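Local coordinates for protein P43 (Trichuris muris, PDB 6QIX) that is the major secreted protein of the whipworm, tethers to matrix and inhibits interleukin-13 function, at residues Asp214-Val218 with Val248-Lys252; Leu64-His68 with Leu111-Pro115; Asn88-Tyr93 with Tyr140-Tyr145; Leu201-Leu205 with Ile237-Cys241. All blocks are in the same frame, centred on the assembly; numbering follows the deposited sequence.

Contact 1 of 4, residues Asp214-Val218 with Val248-Lys252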
loop_
_atom_site.group_PDB
_atom_site.type_symbol
_atom_site.label_atom_id
_atom_site.label_comp_id
_atom_site.label_asym_id
_atom_site.label_seq_id
_atom_site.Cartn_x
_atom_site.Cartn_y
_atom_site.Cartn_z
ATOM N N ASP A 214 17.775 -6.366 10.646
ATOM C CA ASP A 214 17.974 -7.208 11.819
ATOM C C ASP A 214 16.727 -8.035 12.126
ATOM O O ASP A 214 16.816 -9.238 12.392
ATOM C CB ASP A 214 18.372 -6.341 13.013
ATOM C CG ASP A 214 18.620 -7.158 14.266
ATOM O OD1 ASP A 214 19.578 -7.961 14.290
ATOM O OD2 ASP A 214 17.862 -6.973 15.242
ATOM N N HIS A 215 15.554 -7.411 12.096
ATOM C CA HIS A 215 14.334 -8.110 12.482
ATOM C C HIS A 215 13.959 -9.184 11.483
ATOM O O HIS A 215 13.429 -10.253 11.862
ATOM C CB HIS A 215 13.193 -7.112 12.589
ATOM C CG HIS A 215 11.957 -7.694 13.177
ATOM N ND1 HIS A 215 11.906 -8.137 14.476
ATOM C CD2 HIS A 215 10.731 -7.920 12.654
ATOM C CE1 HIS A 215 10.696 -8.587 14.739
ATOM N NE2 HIS A 215 9.953 -8.424 13.670
ATOM N N CYS A 216 14.265 -8.936 10.212
ATOM C CA CYS A 216 13.854 -9.827 9.149
ATOM C C CYS A 216 14.966 -10.759 8.745
ATOM O O CYS A 216 14.752 -11.612 7.885
ATOM C CB CYS A 216 13.366 -9.019 7.947
ATOM S SG CYS A 216 11.893 -8.016 8.285
ATOM N N HIS A 217 16.143 -10.614 9.352
ATOM C CA HIS A 217 17.275 -11.496 9.100
ATOM C C HIS A 217 17.644 -11.537 7.613
ATOM O O HIS A 217 17.865 -12.613 7.021
ATOM C CB HIS A 217 16.975 -12.883 9.649
ATOM C CG HIS A 217 16.675 -12.884 11.110
ATOM N ND1 HIS A 217 17.657 -12.758 12.064
ATOM C CD2 HIS A 217 15.504 -12.965 11.781
ATOM C CE1 HIS A 217 17.105 -12.766 13.263
ATOM N NE2 HIS A 217 15.803 -12.916 13.119
ATOM N N VAL A 218 17.809 -10.341 7.042
ATOM C CA VAL A 218 18.203 -10.174 5.651
ATOM C C VAL A 218 19.440 -9.295 5.571
ATOM O O VAL A 218 19.844 -8.665 6.544
ATOM C CB VAL A 218 17.085 -9.568 4.792
ATOM C CG1 VAL A 218 15.892 -10.473 4.817
ATOM C CG2 VAL A 218 16.709 -8.189 5.289
ATOM N N VAL A 248 6.986 -3.630 12.401
ATOM C CA VAL A 248 7.012 -4.434 11.182
ATOM C C VAL A 248 6.932 -5.920 11.520
ATOM O O VAL A 248 7.405 -6.394 12.562
ATOM C CB VAL A 248 8.256 -4.155 10.315
ATOM C CG1 VAL A 248 8.348 -2.650 9.835
ATOM C CG2 VAL A 248 9.500 -4.501 11.077
ATOM N N LYS A 249 6.364 -6.648 10.568
ATOM C CA LYS A 249 6.289 -8.115 10.595
ATOM C C LYS A 249 6.729 -8.640 9.242
ATOM O O LYS A 249 6.306 -8.110 8.217
ATOM C CB LYS A 249 4.861 -8.562 10.880
ATOM C CG LYS A 249 4.669 -10.047 10.967
ATOM C CD LYS A 249 3.259 -10.404 11.409
ATOM C CE LYS A 249 3.057 -10.129 12.890
ATOM N NZ LYS A 249 1.985 -10.958 13.498
ATOM N N CYS A 250 7.588 -9.649 9.255
ATOM C CA CYS A 250 8.300 -10.126 8.064
ATOM C C CYS A 250 7.799 -11.508 7.713
ATOM O O CYS A 250 7.616 -12.330 8.611
ATOM C CB CYS A 250 9.837 -10.309 8.295
ATOM S SG CYS A 250 10.627 -9.202 9.373
ATOM N N MET A 251 7.685 -11.783 6.403
ATOM C CA MET A 251 7.600 -13.142 5.874
ATOM C C MET A 251 8.653 -13.272 4.793
ATOM O O MET A 251 8.713 -12.439 3.883
ATOM C CB MET A 251 6.221 -13.421 5.323
ATOM C CG MET A 251 5.232 -13.796 6.400
ATOM S SD MET A 251 3.669 -14.104 5.612
ATOM C CE MET A 251 4.090 -15.448 4.527
ATOM N N LYS A 252 9.456 -14.332 4.872
ATOM C CA LYS A 252 10.623 -14.478 4.011
ATOM C C LYS A 252 10.612 -15.830 3.319
ATOM O O LYS A 252 10.224 -16.842 3.912
ATOM C CB LYS A 252 11.925 -14.314 4.822
ATOM C CG LYS A 252 13.194 -14.375 3.956
ATOM C CD LYS A 252 14.473 -14.094 4.791
ATOM C CE LYS A 252 15.671 -14.898 4.274
ATOM N NZ LYS A 252 16.943 -14.095 4.315
#

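Contact 2 of 4, residues Leu64-His68 with Leu111-Pro115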
loop_
_atom_site.group_PDB
_atom_site.type_symbol
_atom_site.label_atom_id
_atom_site.label_comp_id
_atom_site.label_asym_id
_atom_site.label_seq_id
_atom_site.Cartn_x
_atom_site.Cartn_y
_atom_site.Cartn_z
ATOM N N LEU A 64 -6.041 8.222 -11.655
ATOM C CA LEU A 64 -5.006 8.508 -12.621
ATOM C C LEU A 64 -4.668 10.000 -12.593
ATOM O O LEU A 64 -5.506 10.839 -12.212
ATOM C CB LEU A 64 -5.453 8.094 -14.014
ATOM C CG LEU A 64 -5.807 6.638 -14.253
ATOM C CD1 LEU A 64 -6.196 6.459 -15.754
ATOM C CD2 LEU A 64 -4.629 5.732 -13.876
ATOM N N PRO A 65 -3.447 10.366 -12.986
ATOM C CA PRO A 65 -3.062 11.776 -12.911
ATOM C C PRO A 65 -3.988 12.650 -13.742
ATOM O O PRO A 65 -4.529 12.230 -14.764
ATOM C CB PRO A 65 -1.626 11.797 -13.449
ATOM C CG PRO A 65 -1.341 10.413 -13.979
ATOM C CD PRO A 65 -2.312 9.489 -13.340
ATOM N N HIS A 66 -4.170 13.881 -13.271
ATOM C CA HIS A 66 -5.154 14.792 -13.843
ATOM C C HIS A 66 -5.110 14.767 -15.363
ATOM O O HIS A 66 -4.041 14.829 -15.976
ATOM C CB HIS A 66 -4.899 16.218 -13.339
ATOM C CG HIS A 66 -5.706 17.263 -14.056
ATOM N ND1 HIS A 66 -5.144 18.175 -14.927
ATOM C CD2 HIS A 66 -7.035 17.526 -14.045
ATOM C CE1 HIS A 66 -6.092 18.955 -15.421
ATOM N NE2 HIS A 66 -7.248 18.582 -14.902
ATOM N N GLY A 67 -6.284 14.658 -15.962
ATOM C CA GLY A 67 -6.401 14.708 -17.397
ATOM C C GLY A 67 -6.356 13.370 -18.101
ATOM O O GLY A 67 -6.512 13.331 -19.331
ATOM N N HIS A 68 -6.138 12.274 -17.387
ATOM C CA HIS A 68 -5.974 10.991 -18.043
ATOM C C HIS A 68 -7.243 10.169 -17.907
ATOM O O HIS A 68 -7.745 9.966 -16.798
ATOM C CB HIS A 68 -4.775 10.238 -17.479
ATOM C CG HIS A 68 -3.459 10.774 -17.954
ATOM N ND1 HIS A 68 -2.857 10.348 -19.121
ATOM C CD2 HIS A 68 -2.636 11.714 -17.426
ATOM C CE1 HIS A 68 -1.709 10.987 -19.278
ATOM N NE2 HIS A 68 -1.551 11.819 -18.262
ATOM N N LEU A 111 -1.252 2.666 -19.774
ATOM C CA LEU A 111 -1.532 3.579 -18.675
ATOM C C LEU A 111 -0.456 4.650 -18.575
ATOM O O LEU A 111 0.687 4.434 -18.979
ATOM C CB LEU A 111 -1.600 2.807 -17.335
ATOM C CG LEU A 111 -2.745 1.828 -17.213
ATOM C CD1 LEU A 111 -2.556 0.842 -16.071
ATOM C CD2 LEU A 111 -4.011 2.639 -17.045
ATOM N N PRO A 112 -0.802 5.835 -18.053
ATOM C CA PRO A 112 0.219 6.872 -17.858
ATOM C C PRO A 112 1.166 6.537 -16.723
ATOM O O PRO A 112 0.810 5.830 -15.766
ATOM C CB PRO A 112 -0.599 8.127 -17.518
ATOM C CG PRO A 112 -1.806 7.577 -16.804
ATOM C CD PRO A 112 -2.132 6.255 -17.558
ATOM N N LYS A 113 2.374 7.081 -16.811
ATOM C CA LYS A 113 3.264 7.047 -15.654
ATOM C C LYS A 113 2.682 7.881 -14.525
ATOM O O LYS A 113 2.122 8.943 -14.770
ATOM C CB LYS A 113 4.645 7.571 -16.021
ATOM C CG LYS A 113 5.315 6.686 -17.070
ATOM C CD LYS A 113 6.432 7.396 -17.807
ATOM C CE LYS A 113 7.546 7.765 -16.869
ATOM N NZ LYS A 113 8.807 7.920 -17.610
ATOM N N LEU A 114 2.834 7.398 -13.268
ATOM C CA LEU A 114 2.363 8.139 -12.084
ATOM C C LEU A 114 3.453 9.072 -11.570
ATOM O O LEU A 114 4.636 8.701 -11.562
ATOM C CB LEU A 114 1.953 7.166 -10.961
ATOM C CG LEU A 114 0.943 6.113 -11.410
ATOM C CD1 LEU A 114 0.704 5.038 -10.344
ATOM C CD2 LEU A 114 -0.333 6.806 -11.823
ATOM N N PRO A 115 3.082 10.268 -11.090
ATOM C CA PRO A 115 4.083 11.173 -10.502
ATOM C C PRO A 115 4.916 10.464 -9.441
ATOM O O PRO A 115 4.377 9.822 -8.537
ATOM C CB PRO A 115 3.239 12.315 -9.901
ATOM C CG PRO A 115 1.933 12.288 -10.676
ATOM C CD PRO A 115 1.732 10.841 -11.151
#

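Contact 3 of 4, residues Asn88-Tyr93 with Tyr140-Tyr145. With ACT (acetate ion), chain D; ACT (acetate ion), chain G.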
loop_
_atom_site.group_PDB
_atom_site.type_symbol
_atom_site.label_atom_id
_atom_site.label_comp_id
_atom_site.label_asym_id
_atom_site.label_seq_id
_atom_site.Cartn_x
_atom_site.Cartn_y
_atom_site.Cartn_z
ATOM N N ASN A 88 -20.796 -10.215 12.326
ATOM C CA ASN A 88 -19.475 -9.741 12.741
ATOM C C ASN A 88 -19.300 -10.046 14.230
ATOM O O ASN A 88 -19.848 -9.357 15.090
ATOM C CB ASN A 88 -19.311 -8.250 12.459
ATOM C CG ASN A 88 -17.911 -7.743 12.791
ATOM O OD1 ASN A 88 -17.062 -8.497 13.279
ATOM N ND2 ASN A 88 -17.660 -6.466 12.509
ATOM N N THR A 89 -18.543 -11.093 14.528
ATOM C CA THR A 89 -18.250 -11.510 15.887
ATOM C C THR A 89 -16.763 -11.320 16.139
ATOM O O THR A 89 -15.956 -11.338 15.204
ATOM C CB THR A 89 -18.644 -12.973 16.100
ATOM O OG1 THR A 89 -19.957 -13.190 15.567
ATOM C CG2 THR A 89 -18.620 -13.313 17.575
ATOM N N GLU A 90 -16.407 -11.118 17.409
ATOM C CA GLU A 90 -14.993 -11.053 17.772
ATOM C C GLU A 90 -14.273 -12.292 17.249
ATOM O O GLU A 90 -14.638 -13.426 17.576
ATOM C CB GLU A 90 -14.817 -10.936 19.292
ATOM C CG GLU A 90 -13.359 -11.074 19.767
ATOM C CD GLU A 90 -12.448 -9.943 19.288
ATOM O OE1 GLU A 90 -11.281 -10.231 18.936
ATOM O OE2 GLU A 90 -12.896 -8.772 19.265
ATOM N N GLY A 91 -13.273 -12.061 16.396
ATOM C CA GLY A 91 -12.547 -13.132 15.756
ATOM C C GLY A 91 -13.183 -13.658 14.498
ATOM O O GLY A 91 -12.578 -14.504 13.830
ATOM N N CYS A 92 -14.389 -13.205 14.156
ATOM C CA CYS A 92 -15.114 -13.711 12.991
ATOM C C CYS A 92 -15.411 -12.556 12.037
ATOM O O CYS A 92 -16.385 -11.816 12.215
ATOM C CB CYS A 92 -16.404 -14.420 13.415
ATOM S SG CYS A 92 -16.206 -15.531 14.785
ATOM N N TYR A 93 -14.558 -12.419 11.028
ATOM C CA TYR A 93 -14.733 -11.397 10.012
ATOM C C TYR A 93 -16.051 -11.634 9.277
ATOM O O TYR A 93 -16.371 -12.775 8.937
ATOM C CB TYR A 93 -13.555 -11.458 9.034
ATOM C CG TYR A 93 -13.480 -10.343 8.053
ATOM C CD1 TYR A 93 -13.117 -9.070 8.457
ATOM C CD2 TYR A 93 -13.773 -10.556 6.702
ATOM C CE1 TYR A 93 -13.053 -8.036 7.552
ATOM C CE2 TYR A 93 -13.698 -9.526 5.792
ATOM C CZ TYR A 93 -13.333 -8.272 6.217
ATOM O OH TYR A 93 -13.272 -7.241 5.317
ATOM N N TYR A 140 -8.323 -9.807 13.519
ATOM C CA TYR A 140 -9.226 -10.532 12.618
ATOM C C TYR A 140 -9.789 -9.616 11.520
ATOM O O TYR A 140 -10.066 -10.088 10.400
ATOM C CB TYR A 140 -10.341 -11.224 13.434
ATOM C CG TYR A 140 -11.502 -10.346 13.834
ATOM C CD1 TYR A 140 -12.640 -10.285 13.048
ATOM C CD2 TYR A 140 -11.466 -9.578 15.004
ATOM C CE1 TYR A 140 -13.706 -9.490 13.398
ATOM C CE2 TYR A 140 -12.531 -8.770 15.359
ATOM C CZ TYR A 140 -13.657 -8.743 14.554
ATOM O OH TYR A 140 -14.748 -7.958 14.878
ATOM N N VAL A 141 -9.922 -8.312 11.807
ATOM C CA VAL A 141 -10.348 -7.331 10.808
ATOM C C VAL A 141 -9.252 -7.117 9.770
ATOM O O VAL A 141 -9.483 -7.144 8.539
ATOM C CB VAL A 141 -10.708 -6.013 11.516
ATOM C CG1 VAL A 141 -11.013 -4.927 10.514
ATOM C CG2 VAL A 141 -11.906 -6.241 12.462
ATOM N N ARG A 142 -8.032 -6.901 10.254
ATOM C CA ARG A 142 -6.899 -6.721 9.358
ATOM C C ARG A 142 -6.779 -7.905 8.417
ATOM O O ARG A 142 -6.596 -7.723 7.202
ATOM C CB ARG A 142 -5.628 -6.525 10.182
ATOM C CG ARG A 142 -4.422 -6.292 9.394
ATOM C CD ARG A 142 -3.199 -6.002 10.294
ATOM N NE ARG A 142 -2.115 -5.851 9.345
ATOM C CZ ARG A 142 -1.119 -5.009 9.474
ATOM N NH1 ARG A 142 -1.060 -4.227 10.575
ATOM N NH2 ARG A 142 -0.192 -4.975 8.509
ATOM N N LEU A 143 -6.935 -9.124 8.942
ATOM C CA LEU A 143 -6.739 -10.295 8.109
ATOM C C LEU A 143 -7.883 -10.464 7.123
ATOM O O LEU A 143 -7.650 -10.894 5.987
ATOM C CB LEU A 143 -6.595 -11.557 8.963
ATOM C CG LEU A 143 -5.369 -11.515 9.885
ATOM C CD1 LEU A 143 -5.300 -12.773 10.741
ATOM C CD2 LEU A 143 -4.081 -11.334 9.102
ATOM N N GLY A 144 -9.107 -10.105 7.527
ATOM C CA GLY A 144 -10.237 -10.203 6.620
ATOM C C GLY A 144 -10.122 -9.244 5.447
ATOM O O GLY A 144 -10.372 -9.623 4.287
ATOM N N TYR A 145 -9.738 -7.984 5.719
ATOM C CA TYR A 145 -9.549 -7.047 4.606
ATOM C C TYR A 145 -8.347 -7.428 3.751
ATOM O O TYR A 145 -8.347 -7.190 2.526
ATOM C CB TYR A 145 -9.382 -5.620 5.129
ATOM C CG TYR A 145 -10.677 -4.931 5.424
ATOM C CD1 TYR A 145 -11.428 -4.366 4.407
ATOM C CD2 TYR A 145 -11.148 -4.810 6.731
ATOM C CE1 TYR A 145 -12.628 -3.725 4.669
ATOM C CE2 TYR A 145 -12.369 -4.163 6.997
ATOM C CZ TYR A 145 -13.091 -3.625 5.963
ATOM O OH TYR A 145 -14.281 -2.965 6.241
HETATM C C ACT D . -16.128 -1.350 3.303
HETATM O O ACT D . -16.406 -0.246 2.802
HETATM O OXT ACT D . -15.391 -1.602 4.291
HETATM C CH3 ACT D . -16.741 -2.557 2.561
HETATM C C ACT G . -15.289 -4.151 10.870
HETATM O O ACT G . -15.603 -4.732 11.948
HETATM O OXT ACT G . -14.877 -2.976 10.697
HETATM C CH3 ACT G . -15.378 -4.984 9.576
#

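Contact 4 of 4, residues Leu201-Leu205 with Ile237-Cys241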
loop_
_atom_site.group_PDB
_atom_site.type_symbol
_atom_site.label_atom_id
_atom_site.label_comp_id
_atom_site.label_asym_id
_atom_site.label_seq_id
_atom_site.Cartn_x
_atom_site.Cartn_y
_atom_site.Cartn_z
ATOM N N LEU A 201 9.468 1.279 15.661
ATOM C CA LEU A 201 10.629 1.815 14.976
ATOM C C LEU A 201 10.515 3.323 14.813
ATOM O O LEU A 201 9.418 3.874 14.744
ATOM C CB LEU A 201 10.794 1.184 13.602
ATOM C CG LEU A 201 10.800 -0.369 13.596
ATOM C CD1 LEU A 201 10.999 -0.883 12.198
ATOM C CD2 LEU A 201 11.883 -0.884 14.522
ATOM N N TRP A 202 11.663 3.984 14.765
ATOM C CA TRP A 202 11.640 5.446 14.695
ATOM C C TRP A 202 12.840 5.959 13.905
ATOM O O TRP A 202 13.864 5.284 13.760
ATOM C CB TRP A 202 11.658 6.019 16.103
ATOM C CG TRP A 202 11.321 7.475 16.259
ATOM C CD1 TRP A 202 12.051 8.398 16.931
ATOM C CD2 TRP A 202 10.191 8.156 15.725
ATOM N NE1 TRP A 202 11.418 9.624 16.892
ATOM C CE2 TRP A 202 10.297 9.513 16.116
ATOM C CE3 TRP A 202 9.106 7.756 14.940
ATOM C CZ2 TRP A 202 9.352 10.483 15.744
ATOM C CZ3 TRP A 202 8.155 8.716 14.571
ATOM C CH2 TRP A 202 8.287 10.076 15.005
ATOM N N PHE A 203 12.707 7.191 13.438
ATOM C CA PHE A 203 13.774 7.896 12.767
ATOM C C PHE A 203 14.987 8.060 13.677
ATOM O O PHE A 203 14.868 8.038 14.906
ATOM C CB PHE A 203 13.274 9.277 12.328
ATOM C CG PHE A 203 12.098 9.211 11.393
ATOM C CD1 PHE A 203 12.279 8.926 10.047
ATOM C CD2 PHE A 203 10.825 9.391 11.861
ATOM C CE1 PHE A 203 11.181 8.858 9.172
ATOM C CE2 PHE A 203 9.729 9.335 10.981
ATOM C CZ PHE A 203 9.915 9.018 9.661
ATOM N N PRO A 204 16.166 8.289 13.101
ATOM C CA PRO A 204 16.447 8.491 11.668
ATOM C C PRO A 204 16.187 7.281 10.760
ATOM O O PRO A 204 16.105 6.121 11.191
ATOM C CB PRO A 204 17.946 8.843 11.646
ATOM C CG PRO A 204 18.480 8.323 12.915
ATOM C CD PRO A 204 17.374 8.421 13.919
ATOM N N LEU A 205 16.048 7.573 9.468
ATOM C CA LEU A 205 15.761 6.514 8.505
ATOM C C LEU A 205 16.797 5.394 8.542
ATOM O O LEU A 205 16.442 4.207 8.418
ATOM C CB LEU A 205 15.686 7.116 7.103
ATOM C CG LEU A 205 15.405 6.183 5.940
ATOM C CD1 LEU A 205 14.008 5.578 6.086
ATOM C CD2 LEU A 205 15.553 7.016 4.657
ATOM N N ILE A 237 14.648 15.469 15.632
ATOM C CA ILE A 237 13.686 14.375 15.638
ATOM C C ILE A 237 13.063 14.323 17.032
ATOM O O ILE A 237 13.769 13.988 17.996
ATOM C CB ILE A 237 14.360 13.050 15.274
ATOM C CG1 ILE A 237 15.040 13.181 13.905
ATOM C CG2 ILE A 237 13.348 11.950 15.295
ATOM C CD1 ILE A 237 15.926 11.995 13.547
ATOM N N PRO A 238 11.765 14.644 17.186
ATOM C CA PRO A 238 11.142 14.547 18.509
ATOM C C PRO A 238 10.926 13.105 18.931
ATOM O O PRO A 238 11.185 12.188 18.150
ATOM C CB PRO A 238 9.805 15.263 18.322
ATOM C CG PRO A 238 9.455 15.019 16.911
ATOM C CD PRO A 238 10.779 15.006 16.149
ATOM N N GLU A 239 10.440 12.898 20.156
ATOM C CA GLU A 239 10.011 11.570 20.554
ATOM C C GLU A 239 8.912 11.047 19.617
ATOM O O GLU A 239 8.130 11.815 19.027
ATOM C CB GLU A 239 9.488 11.570 21.988
ATOM C CG GLU A 239 10.471 12.080 23.025
ATOM C CD GLU A 239 9.826 12.118 24.380
ATOM O OE1 GLU A 239 10.346 11.446 25.311
ATOM O OE2 GLU A 239 8.778 12.815 24.487
ATOM N N LYS A 240 8.819 9.718 19.567
ATOM C CA LYS A 240 7.814 9.011 18.779
ATOM C C LYS A 240 6.457 9.668 18.949
ATOM O O LYS A 240 6.018 9.920 20.073
ATOM C CB LYS A 240 7.746 7.541 19.212
ATOM C CG LYS A 240 8.956 6.747 18.817
ATOM C CD LYS A 240 8.876 5.291 19.427
ATOM C CE LYS A 240 9.239 5.291 20.884
ATOM N NZ LYS A 240 10.731 5.166 21.059
ATOM N N CYS A 241 5.806 9.966 17.822
ATOM C CA CYS A 241 4.581 10.740 17.868
ATOM C C CYS A 241 3.796 10.559 16.580
ATOM O O CYS A 241 4.308 10.041 15.584
ATOM C CB CYS A 241 4.886 12.236 18.060
ATOM S SG CYS A 241 6.033 12.845 16.750
#

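Contact 1 of 4, residues Asp214-Val218 with Val248-Lys252
The imidazole of His215 meets Val248 O and Cys250 SG at a slant, neither over a face nor in the ring plane: the sulfur of Cys250 is 4.5 Å from the His215 ring centroid and 62° off its normal. The approach is made by the carbon corner, His215 CD2 lying 3.5 Å from Cys250 SG and 4.0 Å from Val248 CG2. Glu196 O, outside the segments, takes the hydrogen bond of His215 NE2 and helps fix the ring. A second imidazole, that of His217, has Asp214 O above its centre, 3.6 Å from the plane.

Next to His215 runs the covalent tie, Cys216 SG to Cys250 SG at 2.0 Å with a left-handed chi3 of -78°. Leu262 of the partner strand touches both cysteines. At the outer end, one conformer of Lys252 donates from NZ to His217 O at 3.2 Å, 31° out of the carbonyl plane; because the lysine has a second conformer, this bond is tentative. His217, with positive phi, turns the chain out of the helix.

The arrangement is a helix-to-strand disulfide, joining helix 205-216 to the two-stranded antiparallel sheet formed by strands 246-252 and 262-268.

Contact 2 of 4, residues Leu64-His68 with Leu111-Pro115
His68 lays one face of its imidazole against the ring of Pro112. Pro112 CB stands 3.6 Å from the His68 centroid and 17° off the ring normal, which meets the geometry of a CH-pi contact, displaced somewhat toward the rim. The histidine closes a type II beta turn that begins at Pro65, and the turn packs on the end of strand 109-112, an outer strand of a three-stranded antiparallel sheet. Evidence for the turn is the bond from His68 N to Pro65 O at 3.1 Å, together with the positive phi of Gly67 at its third position.

The other end of the turn supplies Pro65, whose ring is set mostly among carbon neighbours, with CG also against Lys113 O. Its CD is 4.0 Å from Pro112 CG; the same Pro65 CD touches Leu114 CD2 at 3.7 Å, the two side chains running at about a right angle. Pro65 CB reaches Pro115 CD at 4.2 Å. Leu64 extends the patch more loosely, with CD2 4.5 Å from Leu111 CD2. No polar bond links the two segments, so the contact rests on carbon surfaces, three prolines among them.

Tyr121 backs the patch by touching Leu64, Leu111 and Leu114, and its hydroxyl is hydrogen-bonded to Pro112 O. Lys113 points away and forms a salt bridge with Glu159.

A chi1 of -75° places the His68 ring beside its own backbone N and a chi2 of -88° sets its plane, with Pro65 O at the edge, in plane, and His68 CE1 3.5 Å from Pro112 CB.

Contact 3 of 4, residues Asn88-Tyr93 with Tyr140-Tyr145
A helix backbone, rather than a side chain, covers one face of the Tyr93 ring: Gly144 CA lies 3.3 Å from the Tyr93 centroid and only 3° off the ring normal. This CH-pi contact is possible because glycine has no CB. Tyr93 OH in turn sits 3.3 Å above the centre of the Tyr145 ring, whose plane stands at 75° to that of Tyr93, a T-shaped pair with Tyr93 giving the edge.

Tyr140, one turn earlier on helix 139-151, packs one face of its ring against the type II turn Thr89-Cys92. Gly91 N lies over the centre of that face, and Val141 CG2 toward the rim of the other. The Cys92-Cys22 disulfide ties the turn to the N-terminal end of the model.

Tyr140 OH donates to Asn88 OD1 at 2.9 Å; Asn88 CG, anti to the backbone N (chi1 -176°), carries the amide across to it. Asn88 ND2 donates to an acetate O at 2.7 Å. OXT of a second acetate accepts from Tyr145 OH at 2.6 Å; both ions probably come from the crystallisation liquor. Since the acetate would accept, these bonds are consistent with the modelled Asn88 amide orientation, at least in this crystal.

Contact 4 of 4, residues Leu201-Leu205 with Ile237-Cys241
Trp202 is the apolar centre: its indole, sent across to 237-241 with CG anti to the backbone N (chi1 -166°), lies between the backbone and first side-chain carbons of Lys240 on one face and, on the other, toward the rim, CD2 of its own neighbour Phe203. Lys240 CA is 3.7 Å from the centroid of the six-membered ring and 14° off its normal, and Lys240 CG is 3.6 Å from Trp202 CG.

Around this centre, Ile237 touches Trp202, Phe203 and Pro204. Its CG2 is 3.4 Å from Trp202 NE1, and its CD1 is 3.9 Å from Pro204 CD, the two side chains crossing at about a right angle. Cys241 SG approaches the six-membered ring obliquely, 5.1 Å from its centroid, in a sulfur-aromatic contact.

At the polar edge, Trp202 NE1 donates to Pro238 O at 2.9 Å with an N-H...O angle of 146°. The acceptor is in the indole plane and the donor comes nearly along the C=O axis, so this bond helps to fix ring rotation.

Pro204, preceded by a cis peptide bond, occupies the N-cap of helix 205-216, and Cys241 is bonded to Cys281. The arrangement is a surface packing of two irregular loops, one leading into a helix and the other pinned by a disulfide.

How the contacts relate
Contacts 2 and 3 come first along the chain and cross, their segments alternating, yet their centres are 35 Å apart on opposite sides of the chain's centre. Contacts 4 and 1 follow and also cross; their centres are 20 Å apart and they touch, Val248 CG1 meeting Leu201 CD1 at 4.0 Å. Helix 205-216 joins these two, starting at the end of 201-205 and leading into 214-218. Contact 3 comes within about 7 Å of contact 1 (nearest atoms). The pairings Cys22-Cys92, Cys34-Cys102 and Cys50-Cys83 recur with similar spacing as Cys188-Cys259, Cys200-Cys269 and Cys216-Cys250, consistent with two related, disulfide-rich halves in this secreted protein.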